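Local atomic coordinates of inositol monophosphatase family protein (Staphylococcus aureus, PDB entry 5I3S), a protein that probably hydrolyses the phosphate ester of inositol monophosphates or related sugar phosphates. Residues Y4-G15 and F114-H125; L142-S150 and N243-Y254. All coordinates share one frame; numbering follows the deposited sequence.

Overall arrangement
The two contacts lie on opposite sides of the chain's centre, their own centres about 30 Å apart and their nearest atoms about 11 Å apart, and they follow each other in sequence, contact 1 closing at His125 before contact 2 opens at Leu142. Contact 1 sets helix 2-24 on the seven-stranded mixed sheet, over the hairpin of strands 109-117 and 122-127. Contact 2 flanks the five-stranded sheet: its loop leads into strand 151-153, and helix 244-255 follows strand 237-242. They share no helix, strand or sheet: contact 1 joins a helix to the seven-stranded sheet, contact 2 a loop to a helix beside the five-stranded one.

Contact 1: Y4-G15 and F114-H125; sequences YGFAQGLIQEAG and FVYDVMADVLYH
The ring of Tyr116 meets helix 2-24 on one face and at its rim: CG of Gln12 lies over that face, offset toward the rim, while CA of Gly15 comes to the edge at CE2, 3.7 Å away. The opposite face is covered from within the hairpin by CA of Val118, over the ring centre. Tyr116 OH, 2.7 Å from its hydrogen-bond acceptor Asp121 OD1 in the turn, meets it from above the carboxylate plane; Asp121 and Val122, facing Asp117, form a G1 beta bulge. At the other end, the rings of Tyr4 and Phe114 meet obliquely, planes 32° apart, with Tyr4 CD1 3.4 Å from Phe114 CZ. Ala7 CB reaches the neighbouring CE2 of Phe114, and Gln8 OE1 lies in plane at that ring's edge. The imidazole of His125 receives Tyr4 OH at its edge, in a hydrogen bond of 2.7 Å to ND1.

Between the aromatic groups sits Ile11. With CG1 anti to the backbone N (chi1 -163°), its CD1 extends to Phe114 CB at 3.7 Å, while CG2 branches off to Leu123 CD1. The other methyl of Leu123, CD2, rests on Gln8 CG. Segment 4-15 runs at 26° to strand 114-117, their axes 9.3 Å apart at closest approach, and Tyr4, Ala7, Gln8, Ile11, Gln12 and Gly15 follow the hairpin in turn.

Helix 2-24 thus covers one face of the sheet, while Val115 and Tyr124 turn to helix 184-193. His125 NE2 donates to Gly135 O; in a neutral ring ND1 would then accept from Tyr4 OH, satisfying both nitrogens of a buried imidazole within a mainly apolar interface.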
loop_
_atom_site.group_PDB
_atom_site.type_symbol
_atom_site.label_atom_id
_atom_site.label_comp_id
_atom_site.label_asym_id
_atom_site.label_seq_id
_atom_site.Cartn_x
_atom_site.Cartn_y
_atom_site.Cartn_z
ATOM N N TYR A 4 -26.385 -16.559 1.441
ATOM C CA TYR A 4 -25.682 -15.287 1.364
ATOM C C TYR A 4 -25.666 -14.536 2.687
ATOM O O TYR A 4 -24.596 -14.098 3.132
ATOM C CB TYR A 4 -26.367 -14.401 0.337
ATOM C CG TYR A 4 -25.641 -13.122 0.036
ATOM C CD1 TYR A 4 -24.351 -13.149 -0.495
ATOM C CD2 TYR A 4 -26.242 -11.888 0.237
ATOM C CE1 TYR A 4 -23.674 -11.984 -0.803
ATOM C CE2 TYR A 4 -25.568 -10.717 -0.064
ATOM C CZ TYR A 4 -24.277 -10.771 -0.585
ATOM O OH TYR A 4 -23.597 -9.611 -0.906
ATOM N N GLY A 5 -26.860 -14.395 3.293
ATOM C CA GLY A 5 -27.031 -13.720 4.561
ATOM C C GLY A 5 -26.279 -14.404 5.680
ATOM O O GLY A 5 -25.611 -13.731 6.463
ATOM N N PHE A 6 -26.407 -15.737 5.779
ATOM C CA PHE A 6 -25.598 -16.570 6.709
ATOM C C PHE A 6 -24.078 -16.327 6.518
ATOM O O PHE A 6 -23.336 -16.223 7.490
ATOM C CB PHE A 6 -25.975 -18.057 6.534
ATOM C CG PHE A 6 -25.050 -19.041 7.220
ATOM C CD1 PHE A 6 -25.114 -19.255 8.587
ATOM C CD2 PHE A 6 -24.157 -19.776 6.503
ATOM C CE1 PHE A 6 -24.274 -20.179 9.217
ATOM C CE2 PHE A 6 -23.296 -20.676 7.125
ATOM C CZ PHE A 6 -23.360 -20.881 8.487
ATOM N N ALA A 7 -23.625 -16.205 5.271
ATOM C CA ALA A 7 -22.196 -16.030 5.025
ATOM C C ALA A 7 -21.733 -14.670 5.523
ATOM O O ALA A 7 -20.731 -14.556 6.182
ATOM C CB ALA A 7 -21.878 -16.208 3.553
ATOM N N GLN A 8 -22.519 -13.654 5.196
ATOM C CA GLN A 8 -22.281 -12.274 5.570
ATOM C C GLN A 8 -22.095 -12.101 7.072
ATOM O O GLN A 8 -21.116 -11.523 7.503
ATOM C CB GLN A 8 -23.422 -11.423 5.031
ATOM C CG GLN A 8 -23.280 -9.936 5.162
ATOM C CD GLN A 8 -24.012 -9.202 4.071
ATOM O OE1 GLN A 8 -23.835 -9.481 2.892
ATOM N NE2 GLN A 8 -24.852 -8.266 4.457
ATOM N N GLY A 9 -22.998 -12.632 7.859
ATOM C CA GLY A 9 -22.929 -12.505 9.307
ATOM C C GLY A 9 -21.779 -13.279 9.889
ATOM O O GLY A 9 -21.005 -12.758 10.710
ATOM N N LEU A 10 -21.639 -14.517 9.424
ATOM C CA LEU A 10 -20.503 -15.373 9.777
ATOM C C LEU A 10 -19.153 -14.675 9.583
ATOM O O LEU A 10 -18.303 -14.700 10.459
ATOM C CB LEU A 10 -20.533 -16.646 8.926
ATOM C CG LEU A 10 -19.360 -17.611 9.106
ATOM C CD1 LEU A 10 -19.289 -18.065 10.558
ATOM C CD2 LEU A 10 -19.513 -18.806 8.201
ATOM N N ILE A 11 -18.930 -14.051 8.439
ATOM C CA ILE A 11 -17.597 -13.463 8.210
ATOM C C ILE A 11 -17.359 -12.274 9.166
ATOM O O ILE A 11 -16.270 -12.134 9.717
ATOM C CB ILE A 11 -17.345 -13.151 6.717
ATOM C CG1 ILE A 11 -15.859 -12.955 6.447
ATOM C CG2 ILE A 11 -18.187 -11.986 6.232
ATOM C CD1 ILE A 11 -15.548 -12.772 4.968
ATOM N N GLN A 12 -18.400 -11.466 9.376
ATOM C CA GLN A 12 -18.361 -10.328 10.294
ATOM C C GLN A 12 -18.136 -10.770 11.741
ATOM O O GLN A 12 -17.292 -10.238 12.447
ATOM C CB GLN A 12 -19.630 -9.501 10.168
ATOM C CG GLN A 12 -19.636 -8.667 8.917
ATOM C CD GLN A 12 -20.999 -8.044 8.617
ATOM O OE1 GLN A 12 -21.936 -8.723 8.154
ATOM N NE2 GLN A 12 -21.111 -6.749 8.848
ATOM N N GLU A 13 -18.836 -11.807 12.136
ATOM C CA GLU A 13 -18.705 -12.348 13.462
ATOM C C GLU A 13 -17.301 -12.965 13.685
ATOM O O GLU A 13 -16.679 -12.754 14.744
ATOM C CB GLU A 13 -19.887 -13.324 13.685
ATOM C CG GLU A 13 -20.102 -13.836 15.107
ATOM C CD GLU A 13 -20.028 -12.763 16.156
ATOM O OE1 GLU A 13 -20.728 -11.739 16.015
ATOM O OE2 GLU A 13 -19.233 -12.948 17.108
ATOM N N ALA A 14 -16.789 -13.690 12.685
ATOM C CA ALA A 14 -15.390 -14.173 12.686
ATOM C C ALA A 14 -14.396 -13.010 12.785
ATOM O O ALA A 14 -13.336 -13.163 13.366
ATOM C CB ALA A 14 -15.096 -14.995 11.448
ATOM N N GLY A 15 -14.729 -11.848 12.220
ATOM C CA GLY A 15 -13.870 -10.656 12.373
ATOM C C GLY A 15 -13.782 -10.202 13.832
ATOM O O GLY A 15 -12.691 -9.971 14.353
ATOM N N PHE A 114 -16.881 -12.556 -0.613
ATOM C CA PHE A 114 -16.731 -11.708 0.566
ATOM C C PHE A 114 -15.266 -11.453 0.879
ATOM O O PHE A 114 -14.539 -12.415 1.014
ATOM C CB PHE A 114 -17.383 -12.354 1.812
ATOM C CG PHE A 114 -18.835 -12.755 1.623
ATOM C CD1 PHE A 114 -19.861 -11.894 1.959
ATOM C CD2 PHE A 114 -19.169 -14.021 1.121
ATOM C CE1 PHE A 114 -21.198 -12.268 1.794
ATOM C CE2 PHE A 114 -20.499 -14.407 0.947
ATOM C CZ PHE A 114 -21.514 -13.529 1.292
ATOM N N VAL A 115 -14.841 -10.182 0.980
ATOM C CA VAL A 115 -13.536 -9.850 1.577
ATOM C C VAL A 115 -13.715 -8.786 2.674
ATOM O O VAL A 115 -14.200 -7.684 2.423
ATOM C CB VAL A 115 -12.352 -9.607 0.569
ATOM C CG1 VAL A 115 -12.657 -10.006 -0.857
ATOM C CG2 VAL A 115 -11.803 -8.244 0.571
ATOM N N TYR A 116 -13.398 -9.182 3.907
ATOM C CA TYR A 116 -13.714 -8.392 5.095
ATOM C C TYR A 116 -12.466 -7.794 5.626
ATOM O O TYR A 116 -11.599 -8.532 6.084
ATOM C CB TYR A 116 -14.384 -9.240 6.186
ATOM C CG TYR A 116 -14.852 -8.467 7.421
ATOM C CD1 TYR A 116 -15.342 -7.154 7.321
ATOM C CD2 TYR A 116 -14.864 -9.059 8.685
ATOM C CE1 TYR A 116 -15.791 -6.453 8.450
ATOM C CE2 TYR A 116 -15.307 -8.357 9.795
ATOM C CZ TYR A 116 -15.766 -7.049 9.665
ATOM O OH TYR A 116 -16.183 -6.341 10.751
ATOM N N ASP A 117 -12.343 -6.473 5.518
ATOM C CA ASP A 117 -11.162 -5.761 6.013
ATOM C C ASP A 117 -11.442 -5.594 7.507
ATOM O O ASP A 117 -12.153 -4.698 7.924
ATOM C CB ASP A 117 -10.942 -4.406 5.281
ATOM C CG ASP A 117 -9.715 -3.644 5.765
ATOM O OD1 ASP A 117 -9.268 -3.853 6.938
ATOM O OD2 ASP A 117 -9.196 -2.811 4.988
ATOM N N VAL A 118 -10.920 -6.519 8.276
ATOM C CA VAL A 118 -11.292 -6.669 9.662
ATOM C C VAL A 118 -11.015 -5.384 10.472
ATOM O O VAL A 118 -11.883 -4.963 11.225
ATOM C CB VAL A 118 -10.539 -7.848 10.321
ATOM C CG1 VAL A 118 -10.798 -7.883 11.815
ATOM C CG2 VAL A 118 -10.952 -9.167 9.666
ATOM N N MET A 119 -9.835 -4.775 10.300
ATOM C CA MET A 119 -9.471 -3.659 11.123
ATOM C C MET A 119 -10.121 -2.346 10.731
ATOM O O MET A 119 -10.203 -1.454 11.572
ATOM C CB MET A 119 -7.957 -3.528 11.299
ATOM C CG MET A 119 -7.297 -4.735 11.955
ATOM S SD MET A 119 -7.979 -5.514 13.444
ATOM C CE MET A 119 -7.544 -4.196 14.578
ATOM N N ALA A 120 -10.626 -2.207 9.513
ATOM C CA ALA A 120 -11.450 -1.027 9.184
ATOM C C ALA A 120 -12.947 -1.271 9.337
ATOM O O ALA A 120 -13.746 -0.367 9.155
ATOM C CB ALA A 120 -11.158 -0.590 7.788
ATOM N N ASP A 121 -13.344 -2.479 9.656
ATOM C CA ASP A 121 -14.764 -2.885 9.595
ATOM C C ASP A 121 -15.429 -2.573 8.236
ATOM O O ASP A 121 -16.484 -1.887 8.170
ATOM C CB ASP A 121 -15.570 -2.280 10.799
ATOM C CG ASP A 121 -16.978 -2.917 10.983
ATOM O OD1 ASP A 121 -17.340 -3.983 10.375
ATOM O OD2 ASP A 121 -17.755 -2.327 11.773
ATOM N N VAL A 122 -14.781 -3.002 7.157
ATOM C CA VAL A 122 -15.356 -2.807 5.830
ATOM C C VAL A 122 -15.445 -4.146 5.122
ATOM O O VAL A 122 -14.438 -4.814 4.876
ATOM C CB VAL A 122 -14.533 -1.830 4.958
ATOM C CG1 VAL A 122 -15.203 -1.631 3.602
ATOM C CG2 VAL A 122 -14.307 -0.455 5.652
ATOM N N LEU A 123 -16.654 -4.545 4.821
ATOM C CA LEU A 123 -16.933 -5.809 4.193
ATOM C C LEU A 123 -17.220 -5.501 2.767
ATOM O O LEU A 123 -18.169 -4.776 2.487
ATOM C CB LEU A 123 -18.160 -6.434 4.811
ATOM C CG LEU A 123 -18.676 -7.718 4.140
ATOM C CD1 LEU A 123 -17.691 -8.846 4.325
ATOM C CD2 LEU A 123 -20.002 -8.092 4.729
ATOM N N TYR A 124 -16.396 -6.034 1.856
ATOM C CA TYR A 124 -16.742 -6.004 0.437
ATOM C C TYR A 124 -17.487 -7.300 0.119
ATOM O O TYR A 124 -17.113 -8.370 0.580
ATOM C CB TYR A 124 -15.503 -5.802 -0.445
ATOM C CG TYR A 124 -14.648 -4.561 -0.029
ATOM C CD1 TYR A 124 -14.858 -3.316 -0.615
ATOM C CD2 TYR A 124 -13.635 -4.679 0.916
ATOM C CE1 TYR A 124 -14.112 -2.194 -0.236
ATOM C CE2 TYR A 124 -12.872 -3.591 1.293
ATOM C CZ TYR A 124 -13.102 -2.356 0.726
ATOM O OH TYR A 124 -12.361 -1.289 1.116
ATOM N N HIS A 125 -18.524 -7.204 -0.691
ATOM C CA HIS A 125 -19.403 -8.327 -0.935
ATOM C C HIS A 125 -20.264 -8.152 -2.200
ATOM O O HIS A 125 -20.477 -7.032 -2.702
ATOM C CB HIS A 125 -20.258 -8.648 0.321
ATOM C CG HIS A 125 -21.179 -7.544 0.713
ATOM N ND1 HIS A 125 -22.552 -7.647 0.624
ATOM C CD2 HIS A 125 -20.923 -6.300 1.187
ATOM C CE1 HIS A 125 -23.098 -6.501 1.014
ATOM N NE2 HIS A 125 -22.131 -5.677 1.369
#

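Contact 2: L142-S150 and N243-Y254; sequences LNDSNLRQS and NRGLHQEISNDY
A mixed polar and apolar contact lays the loop 142-150, which enters strand 151-153, along helix 244-255 and its N-cap, Asn243. Asn243 ND2 points at Ser145 OG, 2.7 Å away, almost straight (177°) and in the amide plane. Its OD1 takes two backbone N-H groups from opposite faces of that plane: Ser145 N across the contact at 3.0 Å, and Leu246 N in the N-cap bond. The amide is therefore gripped at both ends, and Ser145 OG passes its own hydrogen to Ser150 OG.

Beside this, Gly245 N gives its hydrogen to Asp144 OD1 at 2.8 Å, reaching it from well above the carboxylate plane. One turn on, Glu249 stretches out fully, CG anti to the backbone N (chi1 -176°), and its OE1 accepts from Leu147 N at 2.8 Å, on the syn side but somewhat out of the carboxylate plane; OE2 takes a water also bound by Arg148 N.

Leu147 supplies the apolar part, CD1 on Leu246 CD1 at 3.8 Å and CD2 against Tyr254 CE2, with Ile171 of helix 164-174 touching both Leu147 and Tyr254. Asp144 would probably be favoured as a carboxylate by the helix dipole, and the N-H groups of Ser145 and Leu147 are met by Asn243 OD1 and Glu249 OE1.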
loop_
_atom_site.group_PDB
_atom_site.type_symbol
_atom_site.label_atom_id
_atom_site.label_comp_id
_atom_site.label_asym_id
_atom_site.label_seq_id
_atom_site.Cartn_x
_atom_site.Cartn_y
_atom_site.Cartn_z
ATOM N N LEU A 142 -16.506 -0.402 -13.692
ATOM C CA LEU A 142 -15.201 0.082 -14.025
ATOM C C LEU A 142 -15.252 0.656 -15.423
ATOM O O LEU A 142 -16.059 0.249 -16.236
ATOM C CB LEU A 142 -14.205 -1.089 -13.967
ATOM C CG LEU A 142 -14.048 -1.761 -12.578
ATOM C CD1 LEU A 142 -12.975 -2.818 -12.641
ATOM C CD2 LEU A 142 -13.696 -0.718 -11.522
ATOM N N ASN A 143 -14.369 1.612 -15.674
ATOM C CA ASN A 143 -14.144 2.182 -17.017
ATOM C C ASN A 143 -12.774 1.722 -17.485
ATOM O O ASN A 143 -11.859 1.455 -16.678
ATOM C CB ASN A 143 -14.149 3.703 -16.952
ATOM C CG ASN A 143 -15.538 4.275 -16.647
ATOM O OD1 ASN A 143 -16.543 3.829 -17.227
ATOM N ND2 ASN A 143 -15.601 5.273 -15.761
ATOM N N ASP A 144 -12.643 1.621 -18.795
ATOM C CA ASP A 144 -11.367 1.366 -19.425
ATOM C C ASP A 144 -10.309 2.450 -19.123
ATOM O O ASP A 144 -10.614 3.637 -19.026
ATOM C CB ASP A 144 -11.560 1.211 -20.949
ATOM C CG ASP A 144 -12.247 -0.147 -21.337
ATOM O OD1 ASP A 144 -12.429 -1.048 -20.466
ATOM O OD2 ASP A 144 -12.589 -0.308 -22.530
ATOM N N SER A 145 -9.055 2.011 -18.982
ATOM C CA SER A 145 -7.911 2.913 -18.931
ATOM C C SER A 145 -6.847 2.393 -19.881
ATOM O O SER A 145 -6.799 1.185 -20.199
ATOM C CB SER A 145 -7.356 2.990 -17.474
ATOM O OG SER A 145 -6.819 1.733 -17.063
ATOM N N ASN A 146 -5.984 3.299 -20.323
ATOM C CA ASN A 146 -4.697 2.888 -20.917
ATOM C C ASN A 146 -3.626 2.648 -19.844
ATOM O O ASN A 146 -3.631 3.317 -18.783
ATOM C CB ASN A 146 -4.238 3.933 -21.948
ATOM C CG ASN A 146 -5.301 4.148 -23.031
ATOM O OD1 ASN A 146 -5.665 3.214 -23.726
ATOM N ND2 ASN A 146 -5.842 5.372 -23.127
ATOM N N LEU A 147 -2.699 1.733 -20.125
ATOM C CA LEU A 147 -1.627 1.402 -19.173
ATOM C C LEU A 147 -0.816 2.646 -18.777
ATOM O O LEU A 147 -0.495 2.853 -17.570
ATOM C CB LEU A 147 -0.680 0.314 -19.722
ATOM C CG LEU A 147 0.433 -0.100 -18.746
ATOM C CD1 LEU A 147 -0.086 -0.696 -17.442
ATOM C CD2 LEU A 147 1.314 -1.115 -19.408
ATOM N N ARG A 148 -0.549 3.488 -19.779
ATOM C CA ARG A 148 0.206 4.759 -19.636
ATOM C C ARG A 148 -0.377 5.740 -18.593
ATOM O O ARG A 148 0.340 6.565 -18.090
ATOM C CB ARG A 148 0.293 5.460 -21.021
ATOM N N GLN A 149 -1.681 5.682 -18.337
ATOM C CA GLN A 149 -2.338 6.445 -17.270
ATOM C C GLN A 149 -2.828 5.581 -16.111
ATOM O O GLN A 149 -3.650 6.013 -15.335
ATOM C CB GLN A 149 -3.572 7.201 -17.838
ATOM C CG GLN A 149 -3.240 8.555 -18.444
ATOM C CD GLN A 149 -3.092 8.477 -19.950
ATOM O OE1 GLN A 149 -4.018 8.035 -20.659
ATOM N NE2 GLN A 149 -1.923 8.895 -20.461
ATOM N N SER A 150 -2.373 4.346 -16.005
ATOM C CA SER A 150 -2.863 3.454 -14.940
ATOM C C SER A 150 -1.788 3.291 -13.861
ATOM O O SER A 150 -0.593 3.378 -14.150
ATOM C CB SER A 150 -3.234 2.090 -15.521
ATOM O OG SER A 150 -4.118 2.238 -16.611
ATOM N N ASN A 243 -9.401 -3.445 -15.166
ATOM C CA ASN A 243 -10.458 -2.990 -16.056
ATOM C C ASN A 243 -10.225 -3.631 -17.429
ATOM O O ASN A 243 -9.101 -3.996 -17.774
ATOM C CB ASN A 243 -10.578 -1.451 -16.076
ATOM C CG ASN A 243 -9.425 -0.714 -16.775
ATOM O OD1 ASN A 243 -9.232 -0.800 -17.997
ATOM N ND2 ASN A 243 -8.735 0.124 -16.025
ATOM N N ARG A 244 -11.310 -3.879 -18.142
ATOM C CA ARG A 244 -11.308 -4.537 -19.456
ATOM C C ARG A 244 -10.245 -4.051 -20.349
ATOM O O ARG A 244 -9.391 -4.824 -20.783
ATOM C CB ARG A 244 -12.662 -4.396 -20.133
ATOM C CG ARG A 244 -13.603 -5.444 -19.594
ATOM C CD ARG A 244 -15.084 -5.245 -19.885
ATOM N NE ARG A 244 -15.761 -6.329 -19.178
ATOM C CZ ARG A 244 -15.806 -7.613 -19.566
ATOM N NH1 ARG A 244 -15.289 -8.009 -20.726
ATOM N NH2 ARG A 244 -16.405 -8.521 -18.790
ATOM N N GLY A 245 -10.238 -2.748 -20.543
ATOM C CA GLY A 245 -9.335 -2.139 -21.491
ATOM C C GLY A 245 -7.874 -2.460 -21.203
ATOM O O GLY A 245 -7.087 -2.835 -22.067
ATOM N N LEU A 246 -7.456 -2.310 -19.978
ATOM C CA LEU A 246 -6.073 -2.450 -19.853
ATOM C C LEU A 246 -5.631 -3.837 -19.448
ATOM O O LEU A 246 -4.446 -4.161 -19.576
ATOM C CB LEU A 246 -5.557 -1.392 -18.980
ATOM C CG LEU A 246 -4.944 -1.889 -17.751
ATOM C CD1 LEU A 246 -3.926 -0.814 -17.460
ATOM C CD2 LEU A 246 -6.119 -2.143 -16.796
ATOM N N HIS A 247 -6.573 -4.650 -18.977
ATOM C CA HIS A 247 -6.344 -6.063 -19.000
ATOM C C HIS A 247 -5.968 -6.532 -20.414
ATOM O O HIS A 247 -4.944 -7.197 -20.578
ATOM C CB HIS A 247 -7.561 -6.816 -18.517
ATOM C CG HIS A 247 -7.324 -8.280 -18.369
ATOM N ND1 HIS A 247 -7.283 -9.140 -19.448
ATOM C CD2 HIS A 247 -7.093 -9.034 -17.277
ATOM C CE1 HIS A 247 -7.064 -10.368 -19.030
ATOM N NE2 HIS A 247 -6.940 -10.330 -17.715
ATOM N N GLN A 248 -6.745 -6.158 -21.428
ATOM C CA GLN A 248 -6.440 -6.582 -22.812
ATOM C C GLN A 248 -5.129 -5.993 -23.355
ATOM O O GLN A 248 -4.409 -6.699 -24.027
ATOM C CB GLN A 248 -7.673 -6.426 -23.793
ATOM C CG GLN A 248 -8.135 -5.030 -24.251
ATOM C CD GLN A 248 -9.634 -4.927 -24.665
ATOM O OE1 GLN A 248 -10.189 -3.813 -24.847
ATOM N NE2 GLN A 248 -10.297 -6.074 -24.786
ATOM N N GLU A 249 -4.786 -4.740 -23.014
ATOM C CA GLU A 249 -3.455 -4.163 -23.369
ATOM C C GLU A 249 -2.265 -4.860 -22.668
ATOM O O GLU A 249 -1.221 -5.109 -23.295
ATOM C CB GLU A 249 -3.433 -2.659 -23.036
ATOM C CG GLU A 249 -2.168 -1.865 -23.429
ATOM C CD GLU A 249 -2.218 -0.446 -22.960
ATOM O OE1 GLU A 249 -3.219 -0.018 -22.297
ATOM O OE2 GLU A 249 -1.206 0.272 -23.186
ATOM N N ILE A 250 -2.377 -5.127 -21.366
ATOM C CA ILE A 250 -1.278 -5.821 -20.680
ATOM C C ILE A 250 -1.111 -7.235 -21.256
ATOM O O ILE A 250 0.014 -7.651 -21.536
ATOM C CB ILE A 250 -1.455 -5.912 -19.136
ATOM C CG1 ILE A 250 -1.449 -4.528 -18.512
ATOM C CG2 ILE A 250 -0.316 -6.725 -18.523
ATOM C CD1 ILE A 250 -1.987 -4.485 -17.103
ATOM N N SER A 251 -2.207 -7.978 -21.387
ATOM C CA SER A 251 -2.138 -9.339 -21.910
ATOM C C SER A 251 -1.647 -9.306 -23.372
ATOM O O SER A 251 -0.633 -9.932 -23.686
ATOM C CB SER A 251 -3.468 -10.062 -21.749
ATOM O OG SER A 251 -3.328 -11.466 -21.999
ATOM N N ASN A 252 -2.294 -8.502 -24.230
ATOM C CA ASN A 252 -2.081 -8.528 -25.716
ATOM C C ASN A 252 -0.739 -7.957 -26.182
ATOM O O ASN A 252 -0.051 -8.526 -27.011
ATOM N N ASP A 253 -0.338 -6.863 -25.582
ATOM C CA ASP A 253 0.828 -6.113 -26.011
ATOM C C ASP A 253 2.064 -6.409 -25.102
ATOM O O ASP A 253 3.188 -6.333 -25.558
ATOM C CB ASP A 253 0.322 -4.666 -25.991
ATOM C CG ASP A 253 1.308 -3.669 -26.395
ATOM O OD1 ASP A 253 2.512 -3.902 -26.369
ATOM O OD2 ASP A 253 0.842 -2.556 -26.707
ATOM N N TYR A 254 1.888 -6.802 -23.840
ATOM C CA TYR A 254 3.089 -6.954 -22.942
ATOM C C TYR A 254 3.450 -8.361 -22.482
ATOM O O TYR A 254 4.613 -8.625 -22.287
ATOM C CB TYR A 254 2.997 -6.013 -21.741
ATOM C CG TYR A 254 3.050 -4.590 -22.211
ATOM C CD1 TYR A 254 4.264 -3.996 -22.516
ATOM C CD2 TYR A 254 1.894 -3.854 -22.406
ATOM C CE1 TYR A 254 4.312 -2.698 -22.995
ATOM C CE2 TYR A 254 1.940 -2.549 -22.842
ATOM C CZ TYR A 254 3.149 -1.984 -23.137
ATOM O OH TYR A 254 3.182 -0.734 -23.611
HETATM O O HOH W 1 -0.855 2.988 -22.710
#